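Local coordinates for twin-arginine translocation pathway signal protein (Burkholderia phytofirmans, PDB 2RJO) that binds beta-D-galactopyranose in the cleft of a periplasmic binding protein fold, probably for sugar uptake or sensing, at residues T42-S46 and S47-I51; R55-L58 and Q59-G63; I213-L216 and R217-L221; K271-L274 and A275-P278; F290-K293 and T294-Q297. All coordinates share one frame; numbering follows the deposited sequence.

Contact 1: residues T42-S46 and S47-I51; sequences TTEGS and SEKGI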
loop_
_atom_site.group_PDB
_atom_site.type_symbol
_atom_site.label_atom_id
_atom_site.label_comp_id
_atom_site.label_asym_id
_atom_site.label_seq_id
_atom_site.Cartn_x
_atom_site.Cartn_y
_atom_site.Cartn_z
ATOM N N THR A 42 8.672 9.609 9.144
ATOM C CA THR A 42 7.386 9.047 9.551
ATOM C C THR A 42 6.466 10.177 10.011
ATOM O O THR A 42 6.826 10.953 10.894
ATOM C CB THR A 42 7.556 8.036 10.709
ATOM O OG1 THR A 42 8.554 7.072 10.359
ATOM C CG2 THR A 42 6.238 7.291 10.969
ATOM N N THR A 43 5.282 10.261 9.410
ATOM C CA THR A 43 4.301 11.307 9.722
ATOM C C THR A 43 3.428 10.974 10.925
ATOM O O THR A 43 3.016 11.864 11.672
ATOM C CB THR A 43 3.348 11.549 8.537
ATOM O OG1 THR A 43 2.537 10.383 8.341
ATOM C CG2 THR A 43 4.129 11.844 7.270
ATOM N N GLU A 44 3.147 9.685 11.090
ATOM C CA GLU A 44 2.305 9.170 12.168
ATOM C C GLU A 44 0.866 9.664 12.032
ATOM O O GLU A 44 0.127 9.773 13.006
ATOM C CB GLU A 44 2.897 9.509 13.550
ATOM C CG GLU A 44 2.377 10.758 14.232
ATOM C CD GLU A 44 3.335 11.926 14.118
ATOM O OE1 GLU A 44 4.570 11.677 14.138
ATOM O OE2 GLU A 44 2.855 13.081 14.016
ATOM N N GLY A 45 0.471 9.951 10.794
ATOM C CA GLY A 45 -0.891 10.382 10.528
ATOM C C GLY A 45 -1.099 11.871 10.373
ATOM O O GLY A 45 -2.192 12.317 10.010
ATOM N N SER A 46 -0.052 12.640 10.651
ATOM C CA SER A 46 -0.117 14.090 10.549
ATOM C C SER A 46 0.384 14.586 9.203
ATOM O O SER A 46 1.583 14.600 8.963
ATOM C CB SER A 46 0.725 14.723 11.658
ATOM O OG SER A 46 0.619 16.132 11.624
ATOM N N SER A 47 -0.530 14.981 8.322
ATOM C CA SER A 47 -0.135 15.494 7.011
ATOM C C SER A 47 0.724 16.738 7.211
ATOM O O SER A 47 1.625 17.029 6.426
ATOM C CB SER A 47 -1.367 15.861 6.182
ATOM O OG SER A 47 -2.093 14.708 5.794
ATOM N N GLU A 48 0.426 17.468 8.281
ATOM C CA GLU A 48 1.140 18.693 8.629
ATOM C C GLU A 48 2.603 18.393 8.965
ATOM O O GLU A 48 3.513 19.111 8.545
ATOM C CB GLU A 48 0.446 19.361 9.821
ATOM C CG GLU A 48 -1.110 19.384 9.755
ATOM C CD GLU A 48 -1.790 18.042 10.139
ATOM O OE1 GLU A 48 -1.332 17.375 11.097
ATOM O OE2 GLU A 48 -2.801 17.660 9.501
ATOM N N LYS A 49 2.833 17.323 9.716
ATOM C CA LYS A 49 4.197 16.936 10.072
ATOM C C LYS A 49 4.967 16.438 8.843
ATOM O O LYS A 49 6.130 16.789 8.646
ATOM C CB LYS A 49 4.186 15.832 11.128
ATOM C CG LYS A 49 5.576 15.327 11.429
ATOM C CD LYS A 49 5.595 14.235 12.468
ATOM C CE LYS A 49 7.002 13.684 12.601
ATOM N NZ LYS A 49 7.082 12.656 13.649
ATOM N N GLY A 50 4.308 15.619 8.027
ATOM C CA GLY A 50 4.947 15.083 6.837
ATOM C C GLY A 50 5.481 16.136 5.889
ATOM O O GLY A 50 6.610 16.037 5.409
ATOM N N ILE A 51 4.684 17.158 5.611
ATOM C CA ILE A 51 5.144 18.190 4.700
ATOM C C ILE A 51 6.192 19.071 5.370
ATOM O O ILE A 51 7.128 19.552 4.723
ATOM C CB ILE A 51 3.966 19.048 4.191
ATOM C CG1 ILE A 51 4.458 20.005 3.111
ATOM C CG2 ILE A 51 3.361 19.829 5.320
ATOM C CD1 ILE A 51 5.167 19.306 1.967
#
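K49 and E44 meet with their side chains crossing at about a right angle, over the tight turn that joins strand 38-42 to helix 47-60. The lysine leaves the helix with CG anti to its own backbone N (chi1 175°), and from there the straight chain spans the turn and carries NZ to E44. E44, bent at chi2, comes in from the turn and offers the syn lone pair of OE1, with K49 NZ to E44 OE1 at 2.7 Å forming a salt bridge. A second, weak bond from K49 NZ to T42 O is 3.2 Å long. At the helix start S46 is the N-cap. Its OG accepts from K49 N at 3.2 Å, while S46 O receives G50 N at 3.1 Å in the carbonyl plane, the first regular turn of the helix. E48 OE1 also lies 2.4 Å from S46 OG, a doubtfully short distance whose exact length is not to be relied on. T43 CG2 meets G50 CA at 3.4 Å, a tight carbon contact possible because the glycine has no CB. T43 to S46 form a type I' turn, within which T43 OG1 accepts from G45 N at 3.2 Å as an ST turn. S47 OG turns elsewhere, to D76 and N72. The chemistry implies that the lysine ties the helix to the turn by a salt bridge, and more weakly to T42 at the strand end; its positive charge probably offsets E44, while the serine hydroxyl gives K49 N, in the first turn, a side-chain acceptor.

Contact 2: residues R55-L58 and Q59-G63; sequences RALL and QKTGG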
loop_
_atom_site.group_PDB
_atom_site.type_symbol
_atom_site.label_atom_id
_atom_site.label_comp_id
_atom_site.label_asym_id
_atom_site.label_seq_id
_atom_site.Cartn_x
_atom_site.Cartn_y
_atom_site.Cartn_z
ATOM N N ARG A 55 9.985 19.616 3.931
ATOM C CA ARG A 55 10.496 20.965 3.695
ATOM C C ARG A 55 11.815 21.153 4.431
ATOM O O ARG A 55 12.775 21.682 3.883
ATOM C CB ARG A 55 9.479 22.026 4.155
ATOM C CG ARG A 55 8.441 22.398 3.091
ATOM C CD ARG A 55 7.235 23.149 3.675
ATOM N NE ARG A 55 6.232 23.411 2.645
ATOM C CZ ARG A 55 4.954 23.698 2.882
ATOM N NH1 ARG A 55 4.496 23.766 4.131
ATOM N NH2 ARG A 55 4.122 23.906 1.864
ATOM N N ALA A 56 11.867 20.718 5.678
ATOM C CA ALA A 56 13.092 20.858 6.449
ATOM C C ALA A 56 14.260 20.153 5.754
ATOM O O ALA A 56 15.384 20.669 5.739
ATOM C CB ALA A 56 12.893 20.290 7.858
ATOM N N LEU A 57 13.988 18.987 5.169
ATOM C CA LEU A 57 15.023 18.212 4.490
ATOM C C LEU A 57 15.407 18.861 3.156
ATOM O O LEU A 57 16.580 18.892 2.783
ATOM C CB LEU A 57 14.535 16.767 4.268
ATOM C CG LEU A 57 15.559 15.632 4.126
ATOM C CD1 LEU A 57 14.857 14.285 3.949
ATOM C CD2 LEU A 57 16.433 15.901 2.941
ATOM N N LEU A 58 14.419 19.380 2.435
ATOM C CA LEU A 58 14.700 20.017 1.159
ATOM C C LEU A 58 15.637 21.194 1.392
ATOM O O LEU A 58 16.470 21.498 0.550
ATOM C CB LEU A 58 13.405 20.485 0.492
ATOM C CG LEU A 58 12.473 19.415 -0.089
ATOM C CD1 LEU A 58 11.211 20.085 -0.615
ATOM C CD2 LEU A 58 13.158 18.656 -1.217
ATOM N N GLN A 59 15.505 21.833 2.553
ATOM C CA GLN A 59 16.341 22.975 2.922
ATOM C C GLN A 59 17.775 22.605 3.292
ATOM O O GLN A 59 18.722 23.255 2.837
ATOM C CB GLN A 59 15.735 23.725 4.101
ATOM C CG GLN A 59 14.558 24.603 3.768
ATOM C CD GLN A 59 14.144 25.430 4.971
ATOM O OE1 GLN A 59 14.937 26.235 5.492
ATOM N NE2 GLN A 59 12.908 25.231 5.432
ATOM N N LYS A 60 17.938 21.586 4.132
ATOM C CA LYS A 60 19.267 21.157 4.554
ATOM C C LYS A 60 20.076 20.474 3.462
ATOM O O LYS A 60 21.273 20.281 3.616
ATOM C CB LYS A 60 19.187 20.223 5.762
ATOM C CG LYS A 60 18.889 20.930 7.073
ATOM C CD LYS A 60 19.888 22.054 7.387
ATOM C CE LYS A 60 21.300 21.510 7.620
ATOM N NZ LYS A 60 22.276 22.644 7.631
ATOM N N THR A 61 19.435 20.100 2.362
ATOM C CA THR A 61 20.151 19.447 1.274
ATOM C C THR A 61 20.257 20.374 0.074
ATOM O O THR A 61 20.802 19.997 -0.959
ATOM C CB THR A 61 19.460 18.136 0.815
ATOM O OG1 THR A 61 18.103 18.407 0.448
ATOM C CG2 THR A 61 19.491 17.084 1.922
ATOM N N GLY A 62 19.749 21.593 0.219
ATOM C CA GLY A 62 19.793 22.528 -0.887
ATOM C C GLY A 62 19.150 21.902 -2.109
ATOM O O GLY A 62 19.564 22.162 -3.239
ATOM N N GLY A 63 18.143 21.065 -1.880
ATOM C CA GLY A 63 17.456 20.416 -2.980
ATOM C C GLY A 63 18.089 19.124 -3.470
ATOM O O GLY A 63 17.456 18.371 -4.208
#
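The flat groups that organise the contact between L57, L58 and the residues T61 and G63 are two successive peptide carbonyls. The L58 carbonyl is met in its own plane by G63 N, at 3.0 Å from L58 O. The L57 carbonyl is approached less squarely: the hydroxyl T61 OG1 donates to L57 O at 2.8 Å from 28° outside the plane, and T61 N lies 3.1 Å from the same oxygen. This carbonyl is therefore held chiefly by the hydroxyl of T61, with a weak second bond from its N. The hydroxyl can do this because OG1 lies between the backbone N and the carbonyl carbon of T61 (chi1 56°), which turns it back along the helix. The same torsion sets CG2 beside the backbone N, where it meets L57 CD2 at 3.4 Å, closer than ordinary van der Waals packing; the two side chains cross obliquely. L57 then continues inward onto A9, V39 and L41, whereas L58 packs on A83 and A87 of helix 74-87. On the outer side, the aliphatic part of Q59 runs alongside R55 O, its CG 3.4 Å from that oxygen, which also takes the bond from Q59 N at 3.0 Å. At the very end, G62 has positive phi, and its N bonds to Q59 O at 3.3 Å. Together with the G63 N bond to L58 O, this paired capping is the Schellman motif, here closing helix 47-60 before strand 65-69 in the alternating beta-alpha architecture of periplasmic binding proteins.

Contact 3: residues I213-L216 and R217-L221; sequences IEAL and RAEGL
R217 slants back over I213, with I213 CG2 at 3.7 Å from both R217 NH1 and R217 NH2. A first torsion of 175° points the arginine CG away from the amide N, and a bend further out at chi3 brings the guanidinium back along the helix, E214 CA lying at its edge. Its polar end is paired with E244, NH2 forming a salt bridge to it, while I213 CG2 packs against the guanidinium nitrogens. In the backbone, R217 N donates to I213 O at 2.9 Å as in a regular helix. The next turn is the end of helix 206-218, finished by a Schellman motif in the beta-alpha-beta unit between strands 198-203 and 227-228. Its defining bonds are L221 N to L216 O, 2.9 Å and nearly straight at 169°, and G220 N to R217 O at 3.2 Å; G220, at positive phi, is the C-prime residue that ends the helix. L216 O is doubly held: E219 N also donates to it at 2.9 Å, from the face of the carbonyl plane opposite to L221 N. The apolar pairing that often accompanies such a cap is present, L216 CD2 standing 4.3 Å from L221 CB. Further out, L216 rests on I225, while A215 faces M187 and M191 of helix 180-194.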
loop_
_atom_site.group_PDB
_atom_site.type_symbol
_atom_site.label_atom_id
_atom_site.label_comp_id
_atom_site.label_asym_id
_atom_site.label_seq_id
_atom_site.Cartn_x
_atom_site.Cartn_y
_atom_site.Cartn_z
ATOM N N ILE A 213 -8.830 -10.385 13.325
ATOM C CA ILE A 213 -8.518 -11.721 13.805
ATOM C C ILE A 213 -8.174 -11.751 15.291
ATOM O O ILE A 213 -8.359 -12.770 15.946
ATOM C CB ILE A 213 -7.368 -12.340 12.999
ATOM C CG1 ILE A 213 -7.819 -12.544 11.548
ATOM C CG2 ILE A 213 -6.937 -13.649 13.632
ATOM C CD1 ILE A 213 -6.702 -12.934 10.580
ATOM N N GLU A 214 -7.680 -10.642 15.829
ATOM C CA GLU A 214 -7.354 -10.591 17.251
ATOM C C GLU A 214 -8.633 -10.551 18.070
ATOM O O GLU A 214 -8.686 -11.063 19.187
ATOM C CB GLU A 214 -6.508 -9.368 17.571
ATOM C CG GLU A 214 -5.077 -9.470 17.075
ATOM C CD GLU A 214 -4.320 -8.164 17.230
ATOM O OE1 GLU A 214 -4.790 -7.142 16.684
ATOM O OE2 GLU A 214 -3.258 -8.163 17.900
ATOM N N ALA A 215 -9.662 -9.929 17.508
ATOM C CA ALA A 215 -10.952 -9.837 18.159
ATOM C C ALA A 215 -11.612 -11.215 18.080
ATOM O O ALA A 215 -12.191 -11.690 19.054
ATOM C CB ALA A 215 -11.811 -8.788 17.468
ATOM N N LEU A 216 -11.534 -11.855 16.918
ATOM C CA LEU A 216 -12.110 -13.191 16.764
ATOM C C LEU A 216 -11.439 -14.162 17.740
ATOM O O LEU A 216 -12.112 -14.941 18.411
ATOM C CB LEU A 216 -11.911 -13.712 15.341
ATOM C CG LEU A 216 -12.621 -12.959 14.224
ATOM C CD1 LEU A 216 -12.188 -13.552 12.884
ATOM C CD2 LEU A 216 -14.126 -13.041 14.403
ATOM N N ARG A 217 -10.113 -14.105 17.812
ATOM C CA ARG A 217 -9.360 -14.969 18.709
ATOM C C ARG A 217 -9.833 -14.782 20.154
ATOM O O ARG A 217 -9.914 -15.740 20.919
ATOM C CB ARG A 217 -7.866 -14.656 18.595
ATOM C CG ARG A 217 -6.989 -15.419 19.582
ATOM C CD ARG A 217 -5.494 -15.159 19.339
ATOM N NE ARG A 217 -5.047 -15.686 18.049
ATOM C CZ ARG A 217 -4.975 -14.980 16.923
ATOM N NH1 ARG A 217 -5.312 -13.696 16.907
ATOM N NH2 ARG A 217 -4.580 -15.568 15.795
ATOM N N ALA A 218 -10.158 -13.545 20.519
ATOM C CA ALA A 218 -10.628 -13.246 21.870
ATOM C C ALA A 218 -12.002 -13.868 22.145
ATOM O O ALA A 218 -12.385 -14.057 23.294
ATOM C CB ALA A 218 -10.694 -11.741 22.081
ATOM N N GLU A 219 -12.739 -14.182 21.086
ATOM C CA GLU A 219 -14.059 -14.776 21.231
ATOM C C GLU A 219 -14.079 -16.232 20.777
ATOM O O GLU A 219 -15.147 -16.822 20.590
ATOM C CB GLU A 219 -15.081 -13.939 20.455
ATOM C CG GLU A 219 -15.300 -12.565 21.116
ATOM C CD GLU A 219 -15.502 -11.435 20.119
ATOM O OE1 GLU A 219 -14.636 -11.266 19.236
ATOM O OE2 GLU A 219 -16.516 -10.705 20.224
ATOM N N GLY A 220 -12.891 -16.803 20.605
ATOM C CA GLY A 220 -12.769 -18.194 20.193
ATOM C C GLY A 220 -13.372 -18.519 18.840
ATOM O O GLY A 220 -13.977 -19.577 18.666
ATOM N N LEU A 221 -13.215 -17.613 17.880
ATOM C CA LEU A 221 -13.739 -17.837 16.543
ATOM C C LEU A 221 -12.654 -17.682 15.487
ATOM O O LEU A 221 -12.913 -17.840 14.296
ATOM C CB LEU A 221 -14.891 -16.874 16.257
ATOM C CG LEU A 221 -16.139 -17.165 17.097
ATOM C CD1 LEU A 221 -17.149 -16.039 16.951
ATOM C CD2 LEU A 221 -16.726 -18.487 16.651
#

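Contact 4: residues K271-L274 and A275-P278; sequences KIDL and ATLP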
loop_
_atom_site.group_PDB
_atom_site.type_symbol
_atom_site.label_atom_id
_atom_site.label_comp_id
_atom_site.label_asym_id
_atom_site.label_seq_id
_atom_site.Cartn_x
_atom_site.Cartn_y
_atom_site.Cartn_z
ATOM N N LYS A 271 20.135 9.304 -16.153
ATOM C CA LYS A 271 20.346 7.971 -16.707
ATOM C C LYS A 271 19.104 7.592 -17.519
ATOM O O LYS A 271 19.162 6.727 -18.389
ATOM C CB LYS A 271 20.586 6.938 -15.592
ATOM C CG LYS A 271 21.922 7.105 -14.879
ATOM C CD LYS A 271 22.091 6.177 -13.673
ATOM C CE LYS A 271 22.242 4.717 -14.080
ATOM N NZ LYS A 271 23.500 4.471 -14.862
ATOM N N ILE A 272 17.977 8.243 -17.226
ATOM C CA ILE A 272 16.742 7.983 -17.955
ATOM C C ILE A 272 16.163 9.286 -18.499
ATOM O O ILE A 272 16.234 10.326 -17.853
ATOM C CB ILE A 272 15.691 7.274 -17.074
ATOM C CG1 ILE A 272 15.509 8.016 -15.745
ATOM C CG2 ILE A 272 16.121 5.844 -16.810
ATOM C CD1 ILE A 272 14.449 7.370 -14.850
ATOM N N ASP A 273 15.583 9.218 -19.696
ATOM C CA ASP A 273 15.019 10.393 -20.353
ATOM C C ASP A 273 13.514 10.542 -20.097
ATOM O O ASP A 273 12.690 10.287 -20.986
ATOM C CB ASP A 273 15.271 10.301 -21.860
ATOM C CG ASP A 273 14.998 11.598 -22.573
ATOM O OD1 ASP A 273 14.009 12.285 -22.226
ATOM O OD2 ASP A 273 15.775 11.931 -23.498
ATOM N N LEU A 274 13.174 10.970 -18.884
ATOM C CA LEU A 274 11.788 11.169 -18.465
ATOM C C LEU A 274 10.828 11.660 -19.536
ATOM O O LEU A 274 9.759 11.078 -19.740
ATOM C CB LEU A 274 11.741 12.144 -17.286
ATOM C CG LEU A 274 11.579 11.499 -15.911
ATOM C CD1 LEU A 274 12.523 10.331 -15.781
ATOM C CD2 LEU A 274 11.828 12.526 -14.825
ATOM N N ALA A 275 11.207 12.738 -20.214
ATOM C CA ALA A 275 10.370 13.336 -21.250
ATOM C C ALA A 275 9.937 12.372 -22.352
ATOM O O ALA A 275 8.886 12.569 -22.956
ATOM C CB ALA A 275 11.090 14.525 -21.870
ATOM N N THR A 276 10.728 11.331 -22.597
ATOM C CA THR A 276 10.431 10.361 -23.652
ATOM C C THR A 276 9.799 9.046 -23.182
ATOM O O THR A 276 9.579 8.139 -23.988
ATOM C CB THR A 276 11.714 9.999 -24.404
ATOM O OG1 THR A 276 12.662 11.064 -24.250
ATOM C CG2 THR A 276 11.427 9.803 -25.885
ATOM N N LEU A 277 9.509 8.923 -21.891
ATOM C CA LEU A 277 8.917 7.687 -21.376
ATOM C C LEU A 277 7.435 7.543 -21.692
ATOM O O LEU A 277 6.702 8.528 -21.748
ATOM C CB LEU A 277 9.079 7.605 -19.857
ATOM C CG LEU A 277 10.343 7.100 -19.179
ATOM C CD1 LEU A 277 11.542 7.853 -19.675
ATOM C CD2 LEU A 277 10.184 7.275 -17.675
ATOM N N PRO A 278 6.973 6.304 -21.910
ATOM C CA PRO A 278 5.548 6.140 -22.196
ATOM C C PRO A 278 4.821 6.540 -20.911
ATOM O O PRO A 278 5.439 6.604 -19.836
ATOM C CB PRO A 278 5.419 4.644 -22.489
ATOM C CG PRO A 278 6.768 4.289 -23.048
ATOM C CD PRO A 278 7.708 5.042 -22.126
#
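A short 3-10 turn, in the surface connection between helix 253-268 and strand 283-291, is built by D273 and L274 against T276 and L277. Two consecutive bonds from residue i+3 back to residue i define it: T276 N to D273 O at 2.7 Å, and L277 N to L274 O at 3.1 Å, the latter straight at the hydrogen (168°), though well above the L274 carbonyl plane. The carboxylate of D273 reinforces the first. Its chi1 of -167° swings it over the turn, and T276 OG1 donates to D273 OD1 at 2.7 Å, standing above the carboxylate plane (83° out of it). T276 N adds a weak bond of 3.4 Å to the same D273 OD1, so backbone and hydroxyl of one threonine both address the aspartate. L277 brings its CD1 to 3.0 Å from D273 O, a short approach, and its CD2 lies 4.3 Å from L274 CD1. The leucine pair belongs to the inner face: L274 also touches P108, R282 and A267, and L277 touches Y314. The polar D273-T276 pair lies on the exposed side. Two successive i+3 to i bonds are typical of a single 3-10 turn, here in the link from helix to strand.

Contact 5: residues F290-K293 and T294-Q297; sequences FVTK and TNVQ
N295 faces back onto F290 and T292 in the tight turn that takes strand 283-291 into helix 296-302, and it holds the N-cap position without capping through its side chain. Its conformation explains this: CG lies between the backbone N and the carbonyl carbon (chi1 72°), which turns the amide toward the backbone of 290-292. The amide then pairs with that backbone at F290 and T292. N295 OD1 accepts from T292 N at 2.8 Å in a nearly straight bond (172°), and N295 ND2 donates to F290 O at 3.0 Å on a lone pair in the carbonyl plane, though F290 O is tilted out of the N295 amide plane. The turn itself is drawn in by N295 N to T292 O at 3.1 Å, to which V296 N adds a weak bond. V291 crosses N295 at about a right angle. Its CG2 reaches V296 CB at 4.2 Å; both valines also pack on I240 of helix 234-241. T292 CG2 comes within 3.0 Å of T294 OG1, a short approach. At the mouth of the helix one water bridges the chain, donating to K293 O at 3.1 Å and accepting from Q297 N at 2.9 Å.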
loop_
_atom_site.group_PDB
_atom_site.type_symbol
_atom_site.label_atom_id
_atom_site.label_comp_id
_atom_site.label_asym_id
_atom_site.label_seq_id
_atom_site.Cartn_x
_atom_site.Cartn_y
_atom_site.Cartn_z
ATOM N N PHE A 290 -1.439 -12.455 -5.882
ATOM C CA PHE A 290 -2.550 -12.842 -5.038
ATOM C C PHE A 290 -1.998 -14.003 -4.219
ATOM O O PHE A 290 -1.382 -14.909 -4.778
ATOM C CB PHE A 290 -3.712 -13.325 -5.887
ATOM C CG PHE A 290 -4.971 -13.546 -5.110
ATOM C CD1 PHE A 290 -5.653 -12.472 -4.545
ATOM C CD2 PHE A 290 -5.479 -14.824 -4.936
ATOM C CE1 PHE A 290 -6.840 -12.670 -3.829
ATOM C CE2 PHE A 290 -6.657 -15.031 -4.225
ATOM C CZ PHE A 290 -7.333 -13.958 -3.668
ATOM N N VAL A 291 -2.207 -13.986 -2.907
ATOM C CA VAL A 291 -1.673 -15.053 -2.072
ATOM C C VAL A 291 -2.741 -15.757 -1.249
ATOM O O VAL A 291 -3.606 -15.125 -0.649
ATOM C CB VAL A 291 -0.560 -14.515 -1.132
ATOM C CG1 VAL A 291 -1.070 -13.331 -0.342
ATOM C CG2 VAL A 291 -0.095 -15.611 -0.181
ATOM N N THR A 292 -2.663 -17.079 -1.240
ATOM C CA THR A 292 -3.589 -17.933 -0.512
ATOM C C THR A 292 -2.763 -19.126 -0.011
ATOM O O THR A 292 -1.581 -19.205 -0.316
ATOM C CB THR A 292 -4.720 -18.405 -1.446
ATOM O OG1 THR A 292 -5.643 -19.214 -0.711
ATOM C CG2 THR A 292 -4.156 -19.211 -2.597
ATOM N N LYS A 293 -3.358 -20.044 0.746
ATOM C CA LYS A 293 -2.584 -21.171 1.256
ATOM C C LYS A 293 -1.896 -21.995 0.180
ATOM O O LYS A 293 -0.868 -22.621 0.443
ATOM C CB LYS A 293 -3.439 -22.107 2.136
ATOM C CG LYS A 293 -3.258 -21.837 3.640
ATOM C CD LYS A 293 -3.706 -23.000 4.554
ATOM C CE LYS A 293 -5.217 -23.071 4.713
ATOM N NZ LYS A 293 -5.655 -24.190 5.622
ATOM N N THR A 294 -2.436 -21.989 -1.034
ATOM C CA THR A 294 -1.829 -22.785 -2.094
ATOM C C THR A 294 -0.473 -22.261 -2.553
ATOM O O THR A 294 0.385 -23.041 -2.966
ATOM C CB THR A 294 -2.778 -22.923 -3.295
ATOM O OG1 THR A 294 -2.958 -21.654 -3.923
ATOM C CG2 THR A 294 -4.127 -23.453 -2.826
ATOM N N ASN A 295 -0.253 -20.955 -2.459
ATOM C CA ASN A 295 1.041 -20.413 -2.858
ATOM C C ASN A 295 1.699 -19.637 -1.728
ATOM O O ASN A 295 2.726 -18.999 -1.932
ATOM C CB ASN A 295 0.882 -19.496 -4.068
ATOM C CG ASN A 295 0.221 -18.182 -3.713
ATOM O OD1 ASN A 295 -0.688 -18.148 -2.891
ATOM N ND2 ASN A 295 0.670 -17.094 -4.337
ATOM N N VAL A 296 1.129 -19.699 -0.529
ATOM C CA VAL A 296 1.696 -18.937 0.576
ATOM C C VAL A 296 3.156 -19.257 0.879
ATOM O O VAL A 296 3.943 -18.364 1.154
ATOM C CB VAL A 296 0.879 -19.105 1.869
ATOM C CG1 VAL A 296 0.939 -20.549 2.358
ATOM C CG2 VAL A 296 1.405 -18.149 2.928
ATOM N N GLN A 297 3.521 -20.528 0.826
ATOM C CA GLN A 297 4.893 -20.899 1.118
ATOM C C GLN A 297 5.886 -20.197 0.188
ATOM O O GLN A 297 6.969 -19.804 0.620
ATOM C CB GLN A 297 5.054 -22.416 1.040
ATOM C CG GLN A 297 6.428 -22.921 1.448
ATOM C CD GLN A 297 7.426 -22.896 0.306
ATOM O OE1 GLN A 297 7.195 -23.505 -0.746
ATOM N NE2 GLN A 297 8.550 -22.196 0.505
HETATM O O HOH W 1 2.165 -23.006 0.024
#

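Overall arrangement
All five are local contacts at helix ends and turns, spread round a protein with galactose bound. Contacts 1 and 2 mark the start and the end of helix 47-60, their centres 17 Å apart. Contact 4 is on the same lobe, with its centre 26 Å from that of contact 2. Contacts 3 and 5, 23 Å apart between centres, lie toward the other end; contact 3 has its centre 47 Å from that of contact 2, across the chain's centre. None touches another spatially, beyond the shared helix. Contact 1 lies closer to the sugar than contact 5 does: the side chain of T43 is about 9 Å from the bound galactose, and E44 is hydrogen-bonded through its backbone to that of pocket residue R13. In contact 5, the side chain of V291 is about 12 Å from the bound galactose.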